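Local coordinates for probable transcriptional regulatory protein aq_1575 (Aquifex aeolicus, PDB 1LFP) that probably binds DNA and regulates transcription, at residues L153-E158 with E188-P193; E178-V183 with E195-T200. All blocks are in the same frame, centred on the assembly; numbering follows the deposited sequence.

Contact 1: L153-E158 with E188-P193; sequences LEKAIE and EKLGVP
The carbonyl of L190, just past helix 180-188, is taken up by a lysine of another helix: K155 NZ donates to L190 O at 3.1 Å. The ammonium approaches L190 O at a C=O...N angle of 158°, tilted 21° from the carbonyl plane. The same nitrogen forms a salt bridge with E151 one turn earlier, so it is shared between a carboxylate and a main-chain carbonyl, and a water joins it weakly to G191 O. K155 reaches there because CG lies anti to its own carbonyl carbon (chi1 -77°) and the chain beyond runs extended. Its aliphatic part does apolar work on the way: CD passes V192 CG2 at 3.5 Å, tighter than usual for two carbons, the two side chains sliding by in opposite directions. With an alanine here, L190 O would probably lose its charged donor, E151 its salt-bridge partner and V192 CG2 the CD that lies against it. Further along the helix, L190 CD1 comes to the carboxylate of E158 from the opposite direction, 3.9 Å from E158 CD, while V192 also packs on L152 and V142. G191 N bonds E188 O at 2.9 Å, and the positive phi of G191, where a CB would probably jam against the preceding carbonyl oxygen, turns the chain so that V192 N meets L187 O. This is the Schellman motif that closes helix 180-188, packed against helix 149-159.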
ATOM      1  N   LEU A 153       2.770   0.917  21.431  1.00 33.28           N
ATOM      2  CA  LEU A 153       2.070  -0.338  21.657  1.00 31.62           C
ATOM      3  C   LEU A 153       0.883  -0.031  22.565  1.00 30.01           C
ATOM      4  O   LEU A 153      -0.219  -0.509  22.320  1.00 28.79           O
ATOM      5  CB  LEU A 153       3.021  -1.367  22.300  1.00 39.38           C
ATOM      6  CG  LEU A 153       3.434  -2.659  21.549  1.00 41.81           C
ATOM      7  CD1 LEU A 153       3.300  -2.537  20.049  1.00 40.36           C
ATOM      8  CD2 LEU A 153       4.865  -2.995  21.918  1.00 41.72           C
ATOM      9  N   GLU A 154       1.090   0.802  23.584  1.00 25.57           N
ATOM     10  CA  GLU A 154       0.002   1.134  24.494  1.00 25.56           C
ATOM     11  C   GLU A 154      -1.075   1.961  23.794  1.00 25.10           C
ATOM     12  O   GLU A 154      -2.270   1.686  23.916  1.00 22.46           O
ATOM     13  CB  GLU A 154       0.510   1.908  25.720  1.00 40.55           C
ATOM     14  CG  GLU A 154       0.719   3.401  25.474  1.00 47.29           C
ATOM     15  CD  GLU A 154       0.615   4.243  26.734  1.00 50.97           C
ATOM     16  OE1 GLU A 154       0.690   5.492  26.619  1.00 51.13           O
ATOM     17  OE2 GLU A 154       0.456   3.656  27.829  1.00 53.38           O
ATOM     18  N   LYS A 155      -0.664   2.987  23.052  1.00 24.05           N
ATOM     19  CA  LYS A 155      -1.648   3.803  22.376  1.00 25.01           C
ATOM     20  C   LYS A 155      -2.487   3.030  21.377  1.00 22.91           C
ATOM     21  O   LYS A 155      -3.686   3.281  21.247  1.00 22.86           O
ATOM     22  CB  LYS A 155      -0.968   4.997  21.721  1.00 32.43           C
ATOM     23  CG  LYS A 155      -0.618   6.068  22.744  1.00 32.26           C
ATOM     24  CD  LYS A 155       0.115   7.246  22.134  1.00 33.46           C
ATOM     25  CE  LYS A 155       0.727   8.108  23.214  1.00 33.77           C
ATOM     26  NZ  LYS A 155       1.590   9.178  22.624  1.00 35.59           N
ATOM     27  N   ALA A 156      -1.874   2.090  20.671  1.00 24.88           N
ATOM     28  CA  ALA A 156      -2.627   1.302  19.686  1.00 25.25           C
ATOM     29  C   ALA A 156      -3.762   0.569  20.405  1.00 24.42           C
ATOM     30  O   ALA A 156      -4.920   0.573  19.946  1.00 23.00           O
ATOM     31  CB  ALA A 156      -1.710   0.313  18.979  1.00 22.75           C
ATOM     32  N   ILE A 157      -3.435  -0.026  21.545  1.00 21.77           N
ATOM     33  CA  ILE A 157      -4.421  -0.748  22.353  1.00 23.15           C
ATOM     34  C   ILE A 157      -5.452   0.230  22.888  1.00 22.69           C
ATOM     35  O   ILE A 157      -6.669  -0.038  22.882  1.00 23.27           O
ATOM     36  CB  ILE A 157      -3.736  -1.457  23.540  1.00 28.84           C
ATOM     37  CG1 ILE A 157      -2.867  -2.597  23.018  1.00 30.80           C
ATOM     38  CG2 ILE A 157      -4.772  -1.991  24.522  1.00 28.69           C
ATOM     39  CD1 ILE A 157      -1.927  -3.136  24.059  1.00 34.17           C
ATOM     40  N   GLU A 158      -4.977   1.386  23.348  1.00 20.40           N
ATOM     41  CA  GLU A 158      -5.850   2.391  23.901  1.00 19.71           C
ATOM     42  C   GLU A 158      -6.899   2.844  22.896  1.00 19.57           C
ATOM     43  O   GLU A 158      -8.046   3.073  23.272  1.00 19.69           O
ATOM     44  CB  GLU A 158      -5.004   3.594  24.386  1.00 23.59           C
ATOM     45  CG  GLU A 158      -5.794   4.715  24.976  1.00 23.59           C
ATOM     46  CD  GLU A 158      -4.912   5.860  25.480  1.00 23.50           C
ATOM     47  OE1 GLU A 158      -5.479   6.878  25.915  1.00 24.20           O
ATOM     48  OE2 GLU A 158      -3.666   5.745  25.434  1.00 24.26           O
ATOM     49  N   GLU A 188      -3.853  10.485  16.219  1.00 18.78           N
ATOM     50  CA  GLU A 188      -3.187  11.785  16.131  1.00 20.89           C
ATOM     51  C   GLU A 188      -3.603  12.651  17.325  1.00 23.15           C
ATOM     52  O   GLU A 188      -2.806  13.450  17.800  1.00 23.20           O
ATOM     53  CB  GLU A 188      -3.456  12.484  14.787  1.00 32.83           C
ATOM     54  CG  GLU A 188      -4.833  12.382  14.201  1.00 37.53           C
ATOM     55  CD  GLU A 188      -4.827  12.535  12.674  1.00 37.03           C
ATOM     56  OE1 GLU A 188      -5.872  12.906  12.104  1.00 40.43           O
ATOM     57  OE2 GLU A 188      -3.787  12.279  12.032  1.00 40.79           O
ATOM     58  N   LYS A 189      -4.840  12.480  17.797  1.00 20.06           N
ATOM     59  CA  LYS A 189      -5.365  13.226  18.950  1.00 23.36           C
ATOM     60  C   LYS A 189      -4.591  12.881  20.230  1.00 22.52           C
ATOM     61  O   LYS A 189      -4.701  13.596  21.233  1.00 23.61           O
ATOM     62  CB  LYS A 189      -6.851  12.911  19.116  1.00 37.21           C
ATOM     63  CG  LYS A 189      -7.581  13.754  20.128  1.00 45.12           C
ATOM     64  CD  LYS A 189      -8.836  14.341  19.514  1.00 47.23           C
ATOM     65  CE  LYS A 189      -9.728  13.261  18.894  1.00 50.83           C
ATOM     66  NZ  LYS A 189     -10.983  13.828  18.304  1.00 53.34           N
ATOM     67  N   LEU A 190      -3.823  11.789  20.191  1.00 21.52           N
ATOM     68  CA  LEU A 190      -2.974  11.357  21.303  1.00 21.63           C
ATOM     69  C   LEU A 190      -1.507  11.644  21.021  1.00 23.03           C
ATOM     70  O   LEU A 190      -0.626  11.159  21.728  1.00 24.95           O
ATOM     71  CB  LEU A 190      -3.128   9.864  21.585  1.00 22.48           C
ATOM     72  CG  LEU A 190      -4.569   9.436  21.772  1.00 18.47           C
ATOM     73  CD1 LEU A 190      -4.571   7.950  22.151  1.00 20.50           C
ATOM     74  CD2 LEU A 190      -5.269  10.278  22.819  1.00 24.20           C
ATOM     75  N   GLY A 191      -1.239  12.408  19.964  1.00 23.90           N
ATOM     76  CA  GLY A 191       0.137  12.774  19.650  1.00 26.99           C
ATOM     77  C   GLY A 191       0.952  11.898  18.717  1.00 26.54           C
ATOM     78  O   GLY A 191       2.108  12.202  18.413  1.00 30.27           O
ATOM     79  N   VAL A 192       0.357  10.809  18.243  1.00 23.35           N
ATOM     80  CA  VAL A 192       1.050   9.886  17.353  1.00 21.67           C
ATOM     81  C   VAL A 192       1.093  10.374  15.905  1.00 21.32           C
ATOM     82  O   VAL A 192       0.047  10.658  15.324  1.00 20.80           O
ATOM     83  CB  VAL A 192       0.355   8.498  17.354  1.00 20.57           C
ATOM     84  CG1 VAL A 192       1.215   7.486  16.543  1.00 25.92           C
ATOM     85  CG2 VAL A 192       0.137   8.006  18.767  1.00 22.75           C
ATOM     86  N   PRO A 193       2.298  10.511  15.320  1.00 21.83           N
ATOM     87  CA  PRO A 193       2.414  10.961  13.929  1.00 23.41           C
ATOM     88  C   PRO A 193       1.999   9.838  12.965  1.00 23.71           C
ATOM     89  O   PRO A 193       2.332   8.673  13.186  1.00 25.16           O
ATOM     90  CB  PRO A 193       3.888  11.303  13.801  1.00 36.23           C
ATOM     91  CG  PRO A 193       4.536  10.333  14.719  1.00 38.09           C
ATOM     92  CD  PRO A 193       3.622  10.305  15.925  1.00 33.78           C
TER
HETATM   93  O   HOH W   1       3.278   9.704  19.866  1.00 48.94           O

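Contact 2: E178-V183 with E195-T200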
ATOM      1  N   GLU A 178     -13.735  -0.187   8.072  1.00 27.13           N
ATOM      2  CA  GLU A 178     -14.643   0.940   8.213  1.00 29.77           C
ATOM      3  C   GLU A 178     -14.221   1.932   9.293  1.00 28.59           C
ATOM      4  O   GLU A 178     -14.763   3.031   9.351  1.00 29.41           O
ATOM      5  CB  GLU A 178     -16.064   0.443   8.507  1.00 36.09           C
ATOM      6  CG  GLU A 178     -16.749  -0.174   7.299  1.00 40.33           C
ATOM      7  CD  GLU A 178     -16.260  -1.577   6.995  1.00 42.80           C
ATOM      8  OE1 GLU A 178     -16.595  -2.076   5.895  1.00 46.32           O
ATOM      9  OE2 GLU A 178     -15.555  -2.181   7.853  1.00 43.24           O
ATOM     10  N   GLU A 179     -13.256   1.557  10.137  1.00 25.70           N
ATOM     11  CA  GLU A 179     -12.800   2.425  11.228  1.00 25.35           C
ATOM     12  C   GLU A 179     -11.405   2.987  11.063  1.00 22.46           C
ATOM     13  O   GLU A 179     -10.784   3.498  12.004  1.00 19.82           O
ATOM     14  CB  GLU A 179     -12.861   1.653  12.524  1.00 31.31           C
ATOM     15  CG  GLU A 179     -14.205   0.993  12.665  1.00 38.70           C
ATOM     16  CD  GLU A 179     -14.539   0.702  14.077  1.00 39.95           C
ATOM     17  OE1 GLU A 179     -13.682   0.104  14.760  1.00 42.55           O
ATOM     18  OE2 GLU A 179     -15.654   1.072  14.505  1.00 44.12           O
ATOM     19  N   LEU A 180     -10.914   2.896   9.847  1.00 17.62           N
ATOM     20  CA  LEU A 180      -9.587   3.383   9.559  1.00 17.13           C
ATOM     21  C   LEU A 180      -9.361   4.863   9.918  1.00 16.49           C
ATOM     22  O   LEU A 180      -8.377   5.206  10.576  1.00 16.99           O
ATOM     23  CB  LEU A 180      -9.332   3.149   8.066  1.00 19.69           C
ATOM     24  CG  LEU A 180      -8.151   3.927   7.492  1.00 19.51           C
ATOM     25  CD1 LEU A 180      -6.871   3.363   8.120  1.00 14.70           C
ATOM     26  CD2 LEU A 180      -8.110   3.793   5.962  1.00 19.17           C
ATOM     27  N   TYR A 181     -10.264   5.738   9.482  1.00 17.89           N
ATOM     28  CA  TYR A 181     -10.067   7.158   9.723  1.00 18.97           C
ATOM     29  C   TYR A 181     -10.385   7.552  11.147  1.00 19.44           C
ATOM     30  O   TYR A 181      -9.843   8.538  11.673  1.00 19.49           O
ATOM     31  CB  TYR A 181     -10.882   7.979   8.718  1.00 25.32           C
ATOM     32  CG  TYR A 181     -10.505   7.639   7.294  1.00 25.96           C
ATOM     33  CD1 TYR A 181      -9.200   7.784   6.846  1.00 27.02           C
ATOM     34  CD2 TYR A 181     -11.462   7.156   6.410  1.00 27.41           C
ATOM     35  CE1 TYR A 181      -8.851   7.456   5.530  1.00 26.50           C
ATOM     36  CE2 TYR A 181     -11.143   6.825   5.119  1.00 28.37           C
ATOM     37  CZ  TYR A 181      -9.838   6.976   4.678  1.00 26.84           C
ATOM     38  OH  TYR A 181      -9.556   6.636   3.377  1.00 24.57           O
ATOM     39  N   GLU A 182     -11.220   6.751  11.789  1.00 23.70           N
ATOM     40  CA  GLU A 182     -11.582   7.045  13.162  1.00 24.04           C
ATOM     41  C   GLU A 182     -10.392   6.730  14.020  1.00 23.90           C
ATOM     42  O   GLU A 182     -10.081   7.466  14.953  1.00 23.85           O
ATOM     43  CB  GLU A 182     -12.781   6.207  13.585  1.00 37.55           C
ATOM     44  CG  GLU A 182     -13.357   6.593  14.924  1.00 43.69           C
ATOM     45  CD  GLU A 182     -14.512   5.697  15.324  1.00 48.48           C
ATOM     46  OE1 GLU A 182     -15.601   5.806  14.716  1.00 51.48           O
ATOM     47  OE2 GLU A 182     -14.325   4.873  16.241  1.00 51.13           O
ATOM     48  N   VAL A 183      -9.727   5.609  13.725  1.00 22.10           N
ATOM     49  CA  VAL A 183      -8.546   5.238  14.495  1.00 18.60           C
ATOM     50  C   VAL A 183      -7.396   6.231  14.244  1.00 18.26           C
ATOM     51  O   VAL A 183      -6.714   6.654  15.167  1.00 18.71           O
ATOM     52  CB  VAL A 183      -8.119   3.800  14.137  1.00 18.73           C
ATOM     53  CG1 VAL A 183      -6.727   3.495  14.667  1.00 18.78           C
ATOM     54  CG2 VAL A 183      -9.142   2.840  14.729  1.00 20.00           C
ATOM     55  N   GLU A 195       2.274   8.275   9.175  1.00 29.58           N
ATOM     56  CA  GLU A 195       3.009   8.346   7.922  1.00 32.36           C
ATOM     57  C   GLU A 195       2.091   7.949   6.777  1.00 32.29           C
ATOM     58  O   GLU A 195       2.124   8.562   5.714  1.00 30.80           O
ATOM     59  CB  GLU A 195       4.232   7.442   7.956  1.00 49.09           C
ATOM     60  CG  GLU A 195       5.071   7.513   6.705  1.00 55.07           C
ATOM     61  CD  GLU A 195       6.402   6.804   6.857  1.00 59.00           C
ATOM     62  OE1 GLU A 195       7.242   7.283   7.657  1.00 61.48           O
ATOM     63  OE2 GLU A 195       6.605   5.768   6.187  1.00 60.89           O
ATOM     64  N   LYS A 196       1.273   6.925   6.999  1.00 30.18           N
ATOM     65  CA  LYS A 196       0.322   6.465   5.984  1.00 28.80           C
ATOM     66  C   LYS A 196      -0.892   5.868   6.652  1.00 24.84           C
ATOM     67  O   LYS A 196      -0.759   5.257   7.709  1.00 21.22           O
ATOM     68  CB  LYS A 196       0.924   5.374   5.090  1.00 41.68           C
ATOM     69  CG  LYS A 196       2.109   5.797   4.237  1.00 46.68           C
ATOM     70  CD  LYS A 196       2.440   4.696   3.216  1.00 52.24           C
ATOM     71  CE  LYS A 196       3.574   5.107   2.288  1.00 55.25           C
ATOM     72  NZ  LYS A 196       3.801   4.114   1.199  1.00 58.74           N
ATOM     73  N   ALA A 197      -2.046   6.036   6.004  1.00 21.44           N
ATOM     74  CA  ALA A 197      -3.337   5.506   6.445  1.00 22.16           C
ATOM     75  C   ALA A 197      -4.103   5.094   5.187  1.00 21.57           C
ATOM     76  O   ALA A 197      -4.532   5.935   4.395  1.00 22.96           O
ATOM     77  CB  ALA A 197      -4.127   6.572   7.224  1.00 20.03           C
ATOM     78  N   GLN A 198      -4.312   3.801   4.996  1.00 20.88           N
ATOM     79  CA  GLN A 198      -5.004   3.375   3.790  1.00 19.52           C
ATOM     80  C   GLN A 198      -5.645   2.013   4.010  1.00 17.93           C
ATOM     81  O   GLN A 198      -5.341   1.314   4.964  1.00 17.28           O
ATOM     82  CB  GLN A 198      -3.985   3.257   2.632  1.00 19.32           C
ATOM     83  CG  GLN A 198      -2.805   2.330   2.976  1.00 26.00           C
ATOM     84  CD  GLN A 198      -1.711   2.278   1.885  1.00 29.35           C
ATOM     85  OE1 GLN A 198      -1.645   3.132   1.005  1.00 33.32           O
ATOM     86  NE2 GLN A 198      -0.848   1.272   1.968  1.00 27.79           N
ATOM     87  N   ILE A 199      -6.496   1.617   3.071  1.00 16.15           N
ATOM     88  CA  ILE A 199      -7.129   0.317   3.141  1.00 17.40           C
ATOM     89  C   ILE A 199      -6.196  -0.650   2.415  1.00 17.88           C
ATOM     90  O   ILE A 199      -5.709  -0.345   1.310  1.00 17.00           O
ATOM     91  CB  ILE A 199      -8.507   0.356   2.409  1.00 19.29           C
ATOM     92  CG1 ILE A 199      -9.494   1.195   3.211  1.00 21.63           C
ATOM     93  CG2 ILE A 199      -9.010  -1.070   2.145  1.00 21.55           C
ATOM     94  CD1 ILE A 199      -9.854   0.627   4.552  1.00 24.97           C
ATOM     95  N   THR A 200      -5.926  -1.799   3.037  1.00 16.71           N
ATOM     96  CA  THR A 200      -5.067  -2.801   2.423  1.00 16.62           C
ATOM     97  C   THR A 200      -5.675  -4.188   2.670  1.00 14.42           C
ATOM     98  O   THR A 200      -6.806  -4.310   3.157  1.00 16.77           O
ATOM     99  CB  THR A 200      -3.638  -2.746   3.001  1.00 20.10           C
ATOM    100  OG1 THR A 200      -2.773  -3.576   2.227  1.00 22.37           O
ATOM    101  CG2 THR A 200      -3.599  -3.190   4.448  1.00 22.00           C
TER
HETATM  102  O   HOH W   2      -6.721   6.562   2.846  1.00 26.46           O
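A water bridges the two segments, donating to A197 O at 2.8 Å and hydrogen-bonding Y181 OH at 2.9 Å; it lies at the edge of the tyrosine ring, in its plane. The bridge spans a helix-on-sheet contact, in which the first turn of helix 180-188 lies against strand 196-203, an outermost strand of a four-stranded antiparallel sheet. This strand pairs with strand 134-143, and where it begins E195 and K196 both face E141 in a classic beta bulge.

Most of the apolar contact is made by L180, which points toward the strand with CG anti to its backbone nitrogen (chi1 164°). That torsion sends the two methyls over the strand backbone. CD2 rests on the peptide of Q198, 3.6 Å from Q198 C, and CD1 comes within 4.3 Å of A197 CB. The small A197 side chain probably leaves room for the leucine to sit close to the main chain at this point. Although its CB does not point at the helix, the side chain of I199 ends near L180, with I199 CD1 3.9 Å from L180 CD2. L180 also touches I140 of strand 134-143 and T175 of strand 170-175, while Y181 packs on P47, R48 and T51, linking the helix to helix 47-58. One face of the Y181 ring receives L180 CD2, which stands 3.7 Å above the ring plane, offset toward the rim.

In the fold
The two contacts use opposite ends of one helix. In contact 2 the first turn of helix 180-188 meets strand 196-203, and in contact 1 the loop leaving the same helix meets helix 149-159; their centres lie about 13 Å apart, on the same side of the chain's centre. Along the sequence their segments alternate. Strand 134-143 is common to both, touching V192 in contact 1 and L180 in contact 2. The centre of contact 2 lies about 11 Å from the chain's centre and that of contact 1 about 21 Å, nearer the periphery. Both fall within the second and third TACO1/YebC domain region.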